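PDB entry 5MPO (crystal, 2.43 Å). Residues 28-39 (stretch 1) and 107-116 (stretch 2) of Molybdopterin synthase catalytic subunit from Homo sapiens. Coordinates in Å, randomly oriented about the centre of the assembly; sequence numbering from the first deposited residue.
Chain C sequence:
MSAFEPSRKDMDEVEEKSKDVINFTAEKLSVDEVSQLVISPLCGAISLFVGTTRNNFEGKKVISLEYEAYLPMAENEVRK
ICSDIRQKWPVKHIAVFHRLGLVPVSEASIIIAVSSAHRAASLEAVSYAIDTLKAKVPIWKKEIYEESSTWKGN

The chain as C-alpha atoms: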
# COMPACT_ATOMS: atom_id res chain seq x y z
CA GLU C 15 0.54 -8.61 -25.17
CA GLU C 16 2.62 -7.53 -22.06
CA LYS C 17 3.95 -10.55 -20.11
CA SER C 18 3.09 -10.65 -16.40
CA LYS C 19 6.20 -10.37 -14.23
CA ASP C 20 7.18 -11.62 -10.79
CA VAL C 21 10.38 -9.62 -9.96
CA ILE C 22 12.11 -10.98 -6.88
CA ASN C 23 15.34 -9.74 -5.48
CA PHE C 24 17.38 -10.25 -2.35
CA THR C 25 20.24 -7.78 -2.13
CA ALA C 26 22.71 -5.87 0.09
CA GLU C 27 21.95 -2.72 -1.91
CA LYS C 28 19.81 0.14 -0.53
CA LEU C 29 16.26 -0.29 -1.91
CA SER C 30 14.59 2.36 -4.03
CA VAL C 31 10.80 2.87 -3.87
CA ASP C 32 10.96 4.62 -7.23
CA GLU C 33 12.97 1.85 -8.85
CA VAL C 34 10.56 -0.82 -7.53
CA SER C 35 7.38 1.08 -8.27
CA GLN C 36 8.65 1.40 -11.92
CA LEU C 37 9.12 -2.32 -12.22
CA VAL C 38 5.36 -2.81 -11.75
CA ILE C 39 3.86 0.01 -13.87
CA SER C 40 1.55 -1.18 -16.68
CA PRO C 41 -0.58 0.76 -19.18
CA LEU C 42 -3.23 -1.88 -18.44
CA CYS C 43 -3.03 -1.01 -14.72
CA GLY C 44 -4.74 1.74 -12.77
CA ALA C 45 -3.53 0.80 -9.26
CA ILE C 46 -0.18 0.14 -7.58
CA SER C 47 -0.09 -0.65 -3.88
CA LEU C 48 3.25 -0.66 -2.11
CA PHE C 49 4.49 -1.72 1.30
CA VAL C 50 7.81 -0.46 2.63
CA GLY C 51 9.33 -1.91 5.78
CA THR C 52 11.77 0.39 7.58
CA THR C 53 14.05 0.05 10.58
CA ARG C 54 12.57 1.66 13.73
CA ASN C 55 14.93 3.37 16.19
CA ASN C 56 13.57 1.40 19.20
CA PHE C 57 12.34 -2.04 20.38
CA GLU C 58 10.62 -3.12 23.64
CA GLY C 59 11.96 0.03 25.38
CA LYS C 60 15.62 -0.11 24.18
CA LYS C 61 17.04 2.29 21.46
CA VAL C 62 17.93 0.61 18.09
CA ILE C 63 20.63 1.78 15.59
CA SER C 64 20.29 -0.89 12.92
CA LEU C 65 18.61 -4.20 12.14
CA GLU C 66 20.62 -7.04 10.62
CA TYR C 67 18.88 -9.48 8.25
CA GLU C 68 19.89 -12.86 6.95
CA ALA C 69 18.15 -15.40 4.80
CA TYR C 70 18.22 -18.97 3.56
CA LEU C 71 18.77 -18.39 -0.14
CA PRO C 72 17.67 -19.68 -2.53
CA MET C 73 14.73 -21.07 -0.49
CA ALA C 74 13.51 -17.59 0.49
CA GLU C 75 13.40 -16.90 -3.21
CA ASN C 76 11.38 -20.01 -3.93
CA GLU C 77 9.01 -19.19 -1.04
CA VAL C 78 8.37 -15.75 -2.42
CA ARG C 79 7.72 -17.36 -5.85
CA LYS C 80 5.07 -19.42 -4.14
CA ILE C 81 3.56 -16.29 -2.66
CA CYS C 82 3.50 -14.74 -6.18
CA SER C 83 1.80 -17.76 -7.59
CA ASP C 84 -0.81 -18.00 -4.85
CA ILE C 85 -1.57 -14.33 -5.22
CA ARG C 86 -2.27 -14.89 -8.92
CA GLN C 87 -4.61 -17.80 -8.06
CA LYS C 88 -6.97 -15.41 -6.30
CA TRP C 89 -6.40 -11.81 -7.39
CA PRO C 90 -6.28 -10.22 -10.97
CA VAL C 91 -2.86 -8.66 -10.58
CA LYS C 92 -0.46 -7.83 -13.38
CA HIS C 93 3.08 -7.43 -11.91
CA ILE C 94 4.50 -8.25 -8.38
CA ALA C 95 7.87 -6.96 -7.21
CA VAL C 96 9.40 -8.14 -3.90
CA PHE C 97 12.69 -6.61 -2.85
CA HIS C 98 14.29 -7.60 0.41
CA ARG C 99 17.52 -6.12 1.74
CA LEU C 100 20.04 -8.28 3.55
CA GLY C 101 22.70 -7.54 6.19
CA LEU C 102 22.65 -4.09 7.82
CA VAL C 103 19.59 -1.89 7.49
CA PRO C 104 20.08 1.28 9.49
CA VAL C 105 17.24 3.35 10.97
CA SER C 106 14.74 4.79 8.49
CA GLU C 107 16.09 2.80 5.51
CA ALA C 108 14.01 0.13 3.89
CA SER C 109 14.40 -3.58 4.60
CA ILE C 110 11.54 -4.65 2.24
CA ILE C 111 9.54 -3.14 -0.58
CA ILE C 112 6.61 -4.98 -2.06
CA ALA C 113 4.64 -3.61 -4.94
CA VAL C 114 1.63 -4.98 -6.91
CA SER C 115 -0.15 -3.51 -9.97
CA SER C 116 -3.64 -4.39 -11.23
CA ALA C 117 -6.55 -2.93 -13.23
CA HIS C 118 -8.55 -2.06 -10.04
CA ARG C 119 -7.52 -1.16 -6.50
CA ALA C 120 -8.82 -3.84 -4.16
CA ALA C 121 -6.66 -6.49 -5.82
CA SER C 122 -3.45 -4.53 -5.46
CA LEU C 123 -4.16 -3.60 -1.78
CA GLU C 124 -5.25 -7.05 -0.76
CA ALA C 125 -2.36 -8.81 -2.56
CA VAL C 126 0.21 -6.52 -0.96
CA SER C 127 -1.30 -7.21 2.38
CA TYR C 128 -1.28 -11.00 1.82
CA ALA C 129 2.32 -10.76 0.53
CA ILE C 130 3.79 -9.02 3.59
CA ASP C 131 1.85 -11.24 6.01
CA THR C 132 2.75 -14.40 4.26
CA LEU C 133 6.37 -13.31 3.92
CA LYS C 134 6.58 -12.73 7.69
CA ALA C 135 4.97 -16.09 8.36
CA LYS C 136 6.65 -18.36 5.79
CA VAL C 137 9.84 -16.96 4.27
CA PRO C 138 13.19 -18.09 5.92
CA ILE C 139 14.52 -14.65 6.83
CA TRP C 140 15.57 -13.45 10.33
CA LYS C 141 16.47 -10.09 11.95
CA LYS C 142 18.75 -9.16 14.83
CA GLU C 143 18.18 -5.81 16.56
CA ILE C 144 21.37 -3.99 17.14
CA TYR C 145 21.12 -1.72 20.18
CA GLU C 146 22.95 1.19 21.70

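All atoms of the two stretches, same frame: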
# COMPACT_ATOMS: atom_id res chain seq x y z
N LYS C 28 20.89 -0.69 -1.01
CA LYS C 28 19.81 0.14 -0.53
C LYS C 28 18.66 0.05 -1.56
O LYS C 28 18.88 0.05 -2.77
CB LYS C 28 20.30 1.58 -0.32
N LEU C 29 17.42 -0.10 -1.06
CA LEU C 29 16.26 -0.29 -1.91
C LEU C 29 15.67 1.05 -2.30
O LEU C 29 15.65 1.98 -1.51
CB LEU C 29 15.21 -1.11 -1.17
CG LEU C 29 15.67 -2.44 -0.62
CD1 LEU C 29 14.49 -3.15 -0.03
CD2 LEU C 29 16.31 -3.26 -1.73
N SER C 30 15.17 1.13 -3.52
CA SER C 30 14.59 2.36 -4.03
C SER C 30 13.07 2.16 -4.30
O SER C 30 12.68 1.31 -5.12
CB SER C 30 15.34 2.75 -5.30
OG SER C 30 14.52 3.48 -6.16
N VAL C 31 12.23 2.96 -3.66
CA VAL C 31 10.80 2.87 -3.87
C VAL C 31 10.50 3.21 -5.32
O VAL C 31 9.68 2.57 -5.95
CB VAL C 31 9.97 3.81 -2.96
CG1 VAL C 31 8.48 3.56 -3.14
CG2 VAL C 31 10.28 3.60 -1.48
N ASP C 32 11.20 4.20 -5.86
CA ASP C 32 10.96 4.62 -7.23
C ASP C 32 11.34 3.57 -8.23
O ASP C 32 10.58 3.28 -9.14
CB ASP C 32 11.71 5.92 -7.55
CG ASP C 32 11.06 6.69 -8.67
OD1 ASP C 32 10.04 7.43 -8.39
OD2 ASP C 32 11.56 6.51 -9.83
N GLU C 33 12.53 3.00 -8.06
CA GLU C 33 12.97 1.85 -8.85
C GLU C 33 11.88 0.79 -8.86
O GLU C 33 11.44 0.38 -9.94
CB GLU C 33 14.26 1.28 -8.25
CG GLU C 33 14.81 -0.02 -8.87
CD GLU C 33 15.66 -0.93 -7.92
OE1 GLU C 33 16.32 -1.80 -8.52
OE2 GLU C 33 15.65 -0.84 -6.62
N VAL C 34 11.42 0.38 -7.65
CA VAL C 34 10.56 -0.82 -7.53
C VAL C 34 9.17 -0.52 -8.06
O VAL C 34 8.55 -1.38 -8.67
CB VAL C 34 10.44 -1.30 -6.07
CG1 VAL C 34 9.40 -2.41 -5.92
CG2 VAL C 34 11.76 -1.76 -5.55
N SER C 35 8.68 0.69 -7.81
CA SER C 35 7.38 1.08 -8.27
C SER C 35 7.40 1.07 -9.80
O SER C 35 6.43 0.64 -10.39
CB SER C 35 6.92 2.42 -7.65
OG SER C 35 7.82 3.43 -7.96
N GLN C 36 8.52 1.44 -10.43
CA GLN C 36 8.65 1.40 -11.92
C GLN C 36 8.64 0.01 -12.50
O GLN C 36 8.25 -0.20 -13.63
CB GLN C 36 9.90 2.14 -12.42
N LEU C 37 9.05 -0.98 -11.72
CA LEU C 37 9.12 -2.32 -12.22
C LEU C 37 7.73 -2.88 -12.35
O LEU C 37 7.54 -3.83 -13.11
CB LEU C 37 9.96 -3.19 -11.31
CG LEU C 37 11.46 -2.86 -11.31
CD1 LEU C 37 12.16 -3.57 -10.17
CD2 LEU C 37 12.13 -3.29 -12.63
N VAL C 38 6.74 -2.29 -11.67
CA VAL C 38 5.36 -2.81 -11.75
C VAL C 38 4.38 -1.98 -12.57
O VAL C 38 3.27 -2.40 -12.77
CB VAL C 38 4.79 -3.20 -10.36
CG1 VAL C 38 5.77 -4.10 -9.59
CG2 VAL C 38 4.42 -1.99 -9.51
N ILE C 39 4.76 -0.81 -13.06
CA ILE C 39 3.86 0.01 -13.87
C ILE C 39 3.39 -0.74 -15.13
O ILE C 39 4.14 -1.48 -15.72
CB ILE C 39 4.58 1.30 -14.32
CG1 ILE C 39 4.67 2.26 -13.15
CG2 ILE C 39 3.84 1.98 -15.48
CD1 ILE C 39 5.70 3.36 -13.32
N GLU C 107 15.88 3.34 6.87
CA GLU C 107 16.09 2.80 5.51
C GLU C 107 15.29 1.53 5.41
O GLU C 107 14.91 0.91 6.43
CB GLU C 107 17.56 2.57 5.24
CG GLU C 107 18.37 3.86 5.27
CD GLU C 107 19.85 3.63 4.99
OE1 GLU C 107 20.26 2.55 4.53
OE2 GLU C 107 20.62 4.53 5.27
N ALA C 108 14.97 1.19 4.17
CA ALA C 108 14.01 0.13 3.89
C ALA C 108 14.67 -1.22 3.93
O ALA C 108 15.70 -1.42 3.28
CB ALA C 108 13.36 0.35 2.51
N SER C 109 14.05 -2.15 4.65
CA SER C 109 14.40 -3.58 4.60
C SER C 109 13.61 -4.41 3.52
O SER C 109 14.05 -5.48 3.11
CB SER C 109 14.16 -4.22 5.96
OG SER C 109 12.80 -4.25 6.33
N ILE C 110 12.43 -3.93 3.15
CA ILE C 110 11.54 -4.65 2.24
C ILE C 110 10.72 -3.63 1.46
O ILE C 110 10.34 -2.59 2.00
CB ILE C 110 10.63 -5.71 2.96
CG1 ILE C 110 9.71 -6.37 1.97
CG2 ILE C 110 9.77 -5.12 4.03
CD1 ILE C 110 9.30 -7.78 2.30
N ILE C 111 10.47 -3.93 0.20
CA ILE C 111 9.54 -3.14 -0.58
C ILE C 111 8.85 -4.19 -1.39
O ILE C 111 9.49 -4.98 -2.11
CB ILE C 111 10.22 -2.10 -1.48
CG1 ILE C 111 10.94 -1.02 -0.68
CG2 ILE C 111 9.26 -1.39 -2.41
CD1 ILE C 111 11.76 -0.11 -1.59
N ILE C 112 7.53 -4.18 -1.27
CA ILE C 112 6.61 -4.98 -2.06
C ILE C 112 5.70 -4.04 -2.83
O ILE C 112 5.19 -3.05 -2.27
CB ILE C 112 5.75 -5.87 -1.16
CG1 ILE C 112 6.63 -6.86 -0.39
CG2 ILE C 112 4.78 -6.66 -2.00
CD1 ILE C 112 5.98 -7.50 0.82
N ALA C 113 5.52 -4.34 -4.09
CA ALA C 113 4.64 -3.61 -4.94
C ALA C 113 3.80 -4.59 -5.80
O ALA C 113 4.33 -5.58 -6.28
CB ALA C 113 5.46 -2.68 -5.82
N VAL C 114 2.53 -4.25 -6.02
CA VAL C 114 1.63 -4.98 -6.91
C VAL C 114 0.84 -4.01 -7.75
O VAL C 114 0.31 -3.05 -7.20
CB VAL C 114 0.60 -5.84 -6.11
CG1 VAL C 114 -0.28 -6.64 -7.08
CG2 VAL C 114 1.33 -6.80 -5.18
N SER C 115 0.74 -4.29 -9.05
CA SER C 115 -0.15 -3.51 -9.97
C SER C 115 -1.32 -4.33 -10.45
O SER C 115 -1.19 -5.51 -10.67
CB SER C 115 0.61 -3.00 -11.22
OG SER C 115 1.22 -4.09 -11.94
N SER C 116 -2.47 -3.71 -10.63
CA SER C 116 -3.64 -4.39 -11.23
C SER C 116 -4.56 -3.34 -11.87
O SER C 116 -4.36 -2.15 -11.69
CB SER C 116 -4.42 -5.15 -10.16
OG SER C 116 -4.80 -4.25 -9.13

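A single hydrogen bond joins the two stretches, and it lies at the far end of an otherwise apolar contact: Ser115 OG donates to the backbone oxygen Val38 O over 2.8 Å. With chi1 at 57° (p), the serine hydroxyl reaches the carbonyl of Val38, near which three-residue bonds, Leu37 N to Val34 O (3.1 Å) and Val38 N to Ser35 O (3.2 Å), occur alongside weak four-residue ones, Leu37 N to Glu33 O (3.3 Å) and Ile39 N to Ser35 O (3.5 Å). The link coincides with the tightest backbone approach in the register, 5.8 Å between Val38 CA and Ser115 CA.

Elsewhere the helix packs on one face of the strand, the two running in roughly the same direction with axes 29° apart and 7.9 Å at closest approach. Strand alternation turns Ile111, Ala113 and Ser115 toward the helix, while Ile110, Ile112 and Val114 point away. On the helix, Val34 and Val38 are four residues apart, about one turn, and so face the strand together. Ala113 receives both: its CB lies 4.0 Å from Val34 CG1 and 3.9 Å from Val38 CG2, its small side chain contacting two successive valines.

Ile111 gives up the largest area in the contact. Its CG2 meets Val34 CG1 at 3.7 Å, while its CD1 extends to Leu29 CB (3.6 Å) and Val31 CG2 (4.0 Å), bridging the loop and the first helical turn. Leu29 continues the apolar seam beyond the helix, with its CB 4.4 Å from Ala108 CB and its CD1 3.9 Å from Ile110 N, against the backbone where the chain turns a corner at Ser109.

Between Leu29 and the helix, the CA-to-CB bond of Ser30 points away from the strand, and the residue caps the N terminus of the helix, its OG accepting from Glu33 N at 2.8 Å.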